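Local coordinates for protein peptidoglycan D,D-transpeptidase FtsI (Yersinia pestis, PDB 6SYN) that probably cross-links peptidoglycan strands as a D,D-transpeptidase in the periplasm and is a target of penicillins, at residues V322-Y325 against S326-F330; R357-F360 against S361-Y364. All coordinates share one frame; numbering follows the deposited sequence.

Contact 1: residues V322-Y325 against S326-F330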
loop_
_atom_site.group_PDB
_atom_site.type_symbol
_atom_site.label_atom_id
_atom_site.label_comp_id
_atom_site.label_asym_id
_atom_site.label_seq_id
_atom_site.Cartn_x
_atom_site.Cartn_y
_atom_site.Cartn_z
ATOM N N VAL A 322 13.049 13.153 -16.650
ATOM C CA VAL A 322 12.636 11.837 -17.223
ATOM C C VAL A 322 13.718 10.806 -16.883
ATOM O O VAL A 322 13.357 9.674 -16.543
ATOM C CB VAL A 322 12.357 11.911 -18.737
ATOM C CG1 VAL A 322 12.026 10.541 -19.315
ATOM C CG2 VAL A 322 11.237 12.893 -19.044
ATOM N N ASP A 323 14.993 11.194 -16.937
ATOM C CA ASP A 323 16.126 10.306 -16.562
ATOM C C ASP A 323 16.131 10.056 -15.045
ATOM O O ASP A 323 16.305 8.894 -14.647
ATOM C CB ASP A 323 17.472 10.868 -17.022
ATOM C CG ASP A 323 18.518 9.780 -17.165
ATOM O OD1 ASP A 323 18.372 8.956 -18.099
ATOM O OD2 ASP A 323 19.445 9.739 -16.323
ATOM N N THR A 324 15.954 11.089 -14.219
ATOM C CA THR A 324 16.051 10.969 -12.741
ATOM C C THR A 324 14.882 10.138 -12.194
ATOM O O THR A 324 15.138 9.290 -11.322
ATOM C CB THR A 324 16.147 12.334 -12.052
ATOM O OG1 THR A 324 17.314 13.003 -12.534
ATOM C CG2 THR A 324 16.219 12.204 -10.544
ATOM N N TYR A 325 13.650 10.363 -12.659
ATOM C CA TYR A 325 12.463 9.609 -12.177
ATOM C C TYR A 325 12.629 8.135 -12.560
ATOM O O TYR A 325 12.297 7.266 -11.722
ATOM C CB TYR A 325 11.156 10.159 -12.751
ATOM C CG TYR A 325 10.749 11.542 -12.313
ATOM C CD1 TYR A 325 11.599 12.389 -11.623
ATOM C CD2 TYR A 325 9.503 12.031 -12.656
ATOM C CE1 TYR A 325 11.210 13.669 -11.261
ATOM C CE2 TYR A 325 9.094 13.304 -12.303
ATOM C CZ TYR A 325 9.952 14.130 -11.605
ATOM O OH TYR A 325 9.541 15.386 -11.270
ATOM N N SER A 326 13.113 7.877 -13.784
ATOM C CA SER A 326 13.513 6.536 -14.292
ATOM C C SER A 326 14.584 5.939 -13.376
ATOM O O SER A 326 14.379 4.824 -12.888
ATOM C CB SER A 326 14.013 6.592 -15.717
ATOM O OG SER A 326 12.936 6.582 -16.640
ATOM N N ARG A 327 15.682 6.668 -13.165
ATOM C CA ARG A 327 16.809 6.254 -12.283
ATOM C C ARG A 327 16.263 5.836 -10.909
ATOM O O ARG A 327 16.800 4.865 -10.343
ATOM C CB ARG A 327 17.846 7.374 -12.141
ATOM C CG ARG A 327 18.859 7.435 -13.275
ATOM C CD ARG A 327 19.901 8.525 -13.088
ATOM N NE ARG A 327 21.214 7.980 -12.758
ATOM C CZ ARG A 327 22.028 7.362 -13.618
ATOM N NH1 ARG A 327 23.196 6.895 -13.203
ATOM N NH2 ARG A 327 21.675 7.200 -14.884
ATOM N N PHE A 328 15.234 6.526 -10.404
ATOM C CA PHE A 328 14.617 6.269 -9.074
ATOM C C PHE A 328 13.573 5.150 -9.171
ATOM O O PHE A 328 13.117 4.675 -8.112
ATOM C CB PHE A 328 14.047 7.559 -8.478
ATOM C CG PHE A 328 15.024 8.299 -7.600
ATOM C CD1 PHE A 328 15.879 9.253 -8.129
ATOM C CD2 PHE A 328 15.121 8.009 -6.248
ATOM C CE1 PHE A 328 16.785 9.922 -7.316
ATOM C CE2 PHE A 328 16.027 8.679 -5.437
ATOM C CZ PHE A 328 16.856 9.637 -5.972
ATOM N N GLY A 329 13.208 4.751 -10.391
ATOM C CA GLY A 329 12.456 3.511 -10.660
ATOM C C GLY A 329 11.010 3.746 -11.067
ATOM O O GLY A 329 10.261 2.758 -11.110
ATOM N N PHE A 330 10.606 4.987 -11.354
ATOM C CA PHE A 330 9.306 5.267 -12.019
ATOM C C PHE A 330 9.352 4.635 -13.420
ATOM O O PHE A 330 10.437 4.622 -14.051
ATOM C CB PHE A 330 8.984 6.767 -12.017
ATOM C CG PHE A 330 8.393 7.317 -10.737
ATOM C CD1 PHE A 330 7.998 6.488 -9.693
ATOM C CD2 PHE A 330 8.203 8.684 -10.583
ATOM C CE1 PHE A 330 7.449 7.010 -8.531
ATOM C CE2 PHE A 330 7.647 9.204 -9.422
ATOM C CZ PHE A 330 7.266 8.366 -8.399
#
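The carbonyl oxygen of Tyr325 gathers the backbone where helix 319-327 gives out: Phe330 N donates to Tyr325 O at 2.9 Å, and the amides of Gly329 and Phe328 add weak bonds to the same atom. Phe330 then turns back on the helix, its ring atom CD2 lying 3.9 Å from Tyr325 CB, with the two side chains set obliquely to one another. The Phe330 bond, a weak bond from Gly329 N to Ser326 O and the positive phi of Gly329 (108°) make a Schellman motif, through which the chain reverses out of the helix.

One turn earlier, Val322 O receives the hydroxyl of Ser326, OG to O 3.1 Å, as well as a weak bond from Ser326 N. The hydroxyl can double the backbone bond because OG stands beside its own backbone N, chi1 -82°. On the outer surface, the carboxylate of Asp323 approaches the bent chain of Arg327, in a long salt bridge of 3.7 Å between Asp323 OD2 and Arg327 NH2, the two planes 28° apart. Arg327 NE is held elsewhere, by the carbonyl of Ile403. Thr324 and Phe328 run side by side, methyl CG2 lying 3.8 Å from Phe328 CD1, while Thr324 O sits at the edge of the ring.

Further out, the Thr324 hydroxyl bonds to that of Thr261 on helix 255-264. That helix also meets the side chains of Tyr325 and Phe328 through Met257, and helix 370-381 packs Val376 against both Phe328 and Phe330.

Contact 2: residues R357-F360 against S361-Y364; sequences RATF and SFGY. With CB9 ((2R,4S)-2-[(1R)-1-{[(2S)-2-carboxy-2-phenylacetyl]amino}-2-oxoethyl]-5,5-dimethyl-1,3-thiazolidine-4-carboxylic acid), chain D.
Thr359 O is gripped from opposite faces of its carbonyl plane, by Tyr364 N at 2.9 Å in a nearly straight bond (165° at the hydrogen) and by Phe362 N at 3.2 Å from Thr359 O. Both amides stand well out of the plane, one on each face, as the chain winds round this oxygen on leaving the helix. Ala358 O likewise takes two donors, Ser361 N and Ser361 OG; a chi1 of 79° sets OG between the backbone N and the carbonyl carbon, within reach of Ala358 O.

The Phe362 ring folds back over the turn and presents a face to Thr359, whose CA makes a CH-pi contact 4.0 Å from the ring centroid. The Tyr364 bond, a weak one from Gly363 N to Phe360 O and the positive phi of Gly363 are consistent with a Schellman-like helix end, which brings Tyr364 to the pocket. There its OH donates to the carboxylate oxygen OAH of the bound penicillin-derived ligand at 2.5 Å. Tyr364 OH is also bonded to Lys444 N, in strand 437-446 of the pocket.

Ser361 and Phe362 rest on helix 306-314, while Phe360 packs on Leu321 of helix 319-327.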
loop_
_atom_site.group_PDB
_atom_site.type_symbol
_atom_site.label_atom_id
_atom_site.label_comp_id
_atom_site.label_asym_id
_atom_site.label_seq_id
_atom_site.Cartn_x
_atom_site.Cartn_y
_atom_site.Cartn_z
ATOM N N ARG A 357 6.503 19.893 -19.221
ATOM C CA ARG A 357 7.769 19.928 -18.436
ATOM C C ARG A 357 7.501 20.451 -17.020
ATOM O O ARG A 357 7.954 19.802 -16.060
ATOM C CB ARG A 357 8.803 20.793 -19.164
ATOM C CG ARG A 357 9.316 20.157 -20.450
ATOM C CD ARG A 357 9.935 21.152 -21.406
ATOM N NE ARG A 357 11.243 21.586 -20.949
ATOM C CZ ARG A 357 11.978 22.521 -21.536
ATOM N NH1 ARG A 357 11.534 23.141 -22.618
ATOM N NH2 ARG A 357 13.160 22.837 -21.035
ATOM N N ALA A 358 6.788 21.574 -16.898
ATOM C CA ALA A 358 6.402 22.201 -15.611
ATOM C C ALA A 358 5.571 21.218 -14.774
ATOM O O ALA A 358 5.963 20.929 -13.634
ATOM C CB ALA A 358 5.647 23.485 -15.858
ATOM N N THR A 359 4.462 20.716 -15.314
ATOM C CA THR A 359 3.520 19.828 -14.578
ATOM C C THR A 359 4.256 18.561 -14.117
ATOM O O THR A 359 3.946 18.084 -13.007
ATOM C CB THR A 359 2.271 19.529 -15.413
ATOM O OG1 THR A 359 2.693 19.085 -16.702
ATOM C CG2 THR A 359 1.371 20.738 -15.543
ATOM N N PHE A 360 5.214 18.065 -14.912
ATOM C CA PHE A 360 6.087 16.906 -14.576
ATOM C C PHE A 360 6.955 17.222 -13.348
ATOM O O PHE A 360 7.320 16.270 -12.629
ATOM C CB PHE A 360 6.986 16.527 -15.755
ATOM C CG PHE A 360 7.415 15.081 -15.786
ATOM C CD1 PHE A 360 6.471 14.064 -15.811
ATOM C CD2 PHE A 360 8.758 14.734 -15.825
ATOM C CE1 PHE A 360 6.858 12.734 -15.857
ATOM C CE2 PHE A 360 9.143 13.402 -15.876
ATOM C CZ PHE A 360 8.192 12.404 -15.890
ATOM N N SER A 361 7.275 18.503 -13.115
ATOM C CA SER A 361 8.107 18.957 -11.970
ATOM C C SER A 361 7.294 18.979 -10.668
ATOM O O SER A 361 7.925 19.079 -9.601
ATOM C CB SER A 361 8.761 20.289 -12.241
ATOM O OG SER A 361 7.859 21.370 -12.049
ATOM N N PHE A 362 5.960 18.914 -10.726
ATOM C CA PHE A 362 5.112 18.731 -9.517
ATOM C C PHE A 362 4.171 17.540 -9.744
ATOM O O PHE A 362 3.017 17.568 -9.272
ATOM C CB PHE A 362 4.442 20.041 -9.080
ATOM C CG PHE A 362 3.893 20.942 -10.160
ATOM C CD1 PHE A 362 2.593 20.796 -10.623
ATOM C CD2 PHE A 362 4.650 21.989 -10.661
ATOM C CE1 PHE A 362 2.082 21.653 -11.587
ATOM C CE2 PHE A 362 4.137 22.844 -11.625
ATOM C CZ PHE A 362 2.856 22.673 -12.087
ATOM N N GLY A 363 4.678 16.522 -10.450
ATOM C CA GLY A 363 4.210 15.123 -10.397
ATOM C C GLY A 363 2.960 14.838 -11.213
ATOM O O GLY A 363 2.311 13.835 -10.896
ATOM N N TYR A 364 2.635 15.644 -12.229
ATOM C CA TYR A 364 1.555 15.346 -13.209
ATOM C C TYR A 364 2.191 14.893 -14.531
ATOM O O TYR A 364 3.248 15.445 -14.897
ATOM C CB TYR A 364 0.623 16.550 -13.362
ATOM C CG TYR A 364 -0.139 16.897 -12.109
ATOM C CD1 TYR A 364 -1.137 16.060 -11.629
ATOM C CD2 TYR A 364 0.144 18.050 -11.389
ATOM C CE1 TYR A 364 -1.838 16.358 -10.472
ATOM C CE2 TYR A 364 -0.547 18.362 -10.228
ATOM C CZ TYR A 364 -1.543 17.515 -9.770
ATOM O OH TYR A 364 -2.240 17.824 -8.634
HETATM C C CB9 D . 1.719 19.291 -4.728
HETATM N N CB9 D . -0.276 20.765 -5.112
HETATM O O CB9 D . 1.060 18.319 -4.448
HETATM C CA CB9 D . 1.169 20.705 -4.878
HETATM C CB CB9 D . 1.651 21.592 -3.693
HETATM C CAA CB9 D . 0.494 22.766 -0.447
HETATM C CAB CB9 D . -1.551 21.843 -1.537
HETATM O OAD CB9 D . -0.002 19.605 0.303
HETATM O OAE CB9 D . -3.585 22.138 -8.183
HETATM O OAF CB9 D . 0.003 21.279 -7.275
HETATM O OAG CB9 D . 2.103 19.566 -0.209
HETATM O OAH CB9 D . -2.577 20.272 -8.014
HETATM C CAJ CB9 D . -4.951 22.161 -3.126
HETATM C CAK CB9 D . -4.208 23.258 -3.497
HETATM C CAL CB9 D . -4.788 20.969 -3.791
HETATM C CAM CB9 D . -3.296 23.161 -4.537
HETATM C CAN CB9 D . -3.871 20.864 -4.830
HETATM N NAP CB9 D . 1.903 20.842 -2.455
HETATM S SAQ CB9 D . 0.403 22.820 -3.197
HETATM C CAR CB9 D . 0.940 19.844 -0.432
HETATM C CAS CB9 D . -2.832 21.383 -7.625
HETATM C CAT CB9 D . -0.713 21.265 -6.274
HETATM C CAU CB9 D . -3.088 21.955 -5.195
HETATM C CAX CB9 D . 0.641 20.555 -1.763
HETATM C CAY CB9 D . -2.114 21.904 -6.365
HETATM C CAZ CB9 D . -0.039 21.957 -1.618
#

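Both contacts close the C-terminal ends of helices that follow one another in the chain, 319-327 and then 354-360, within the transpeptidase domain. Their centres lie 14 Å apart, on the same side of the chain's centre. They touch directly: Tyr325 OH lies 2.7 Å from Phe360 O, a probable hydrogen bond, and the two rings stack, while Val322 CG2 packs on Phe360 CE2. Residues 361-364 reach the ligand itself, whereas contact 1 stands behind, with the Tyr325 side chain about 11 Å from it. This arrangement is consistent with the first helix end serving as a second layer behind the turn that carries Tyr364 into the pocket.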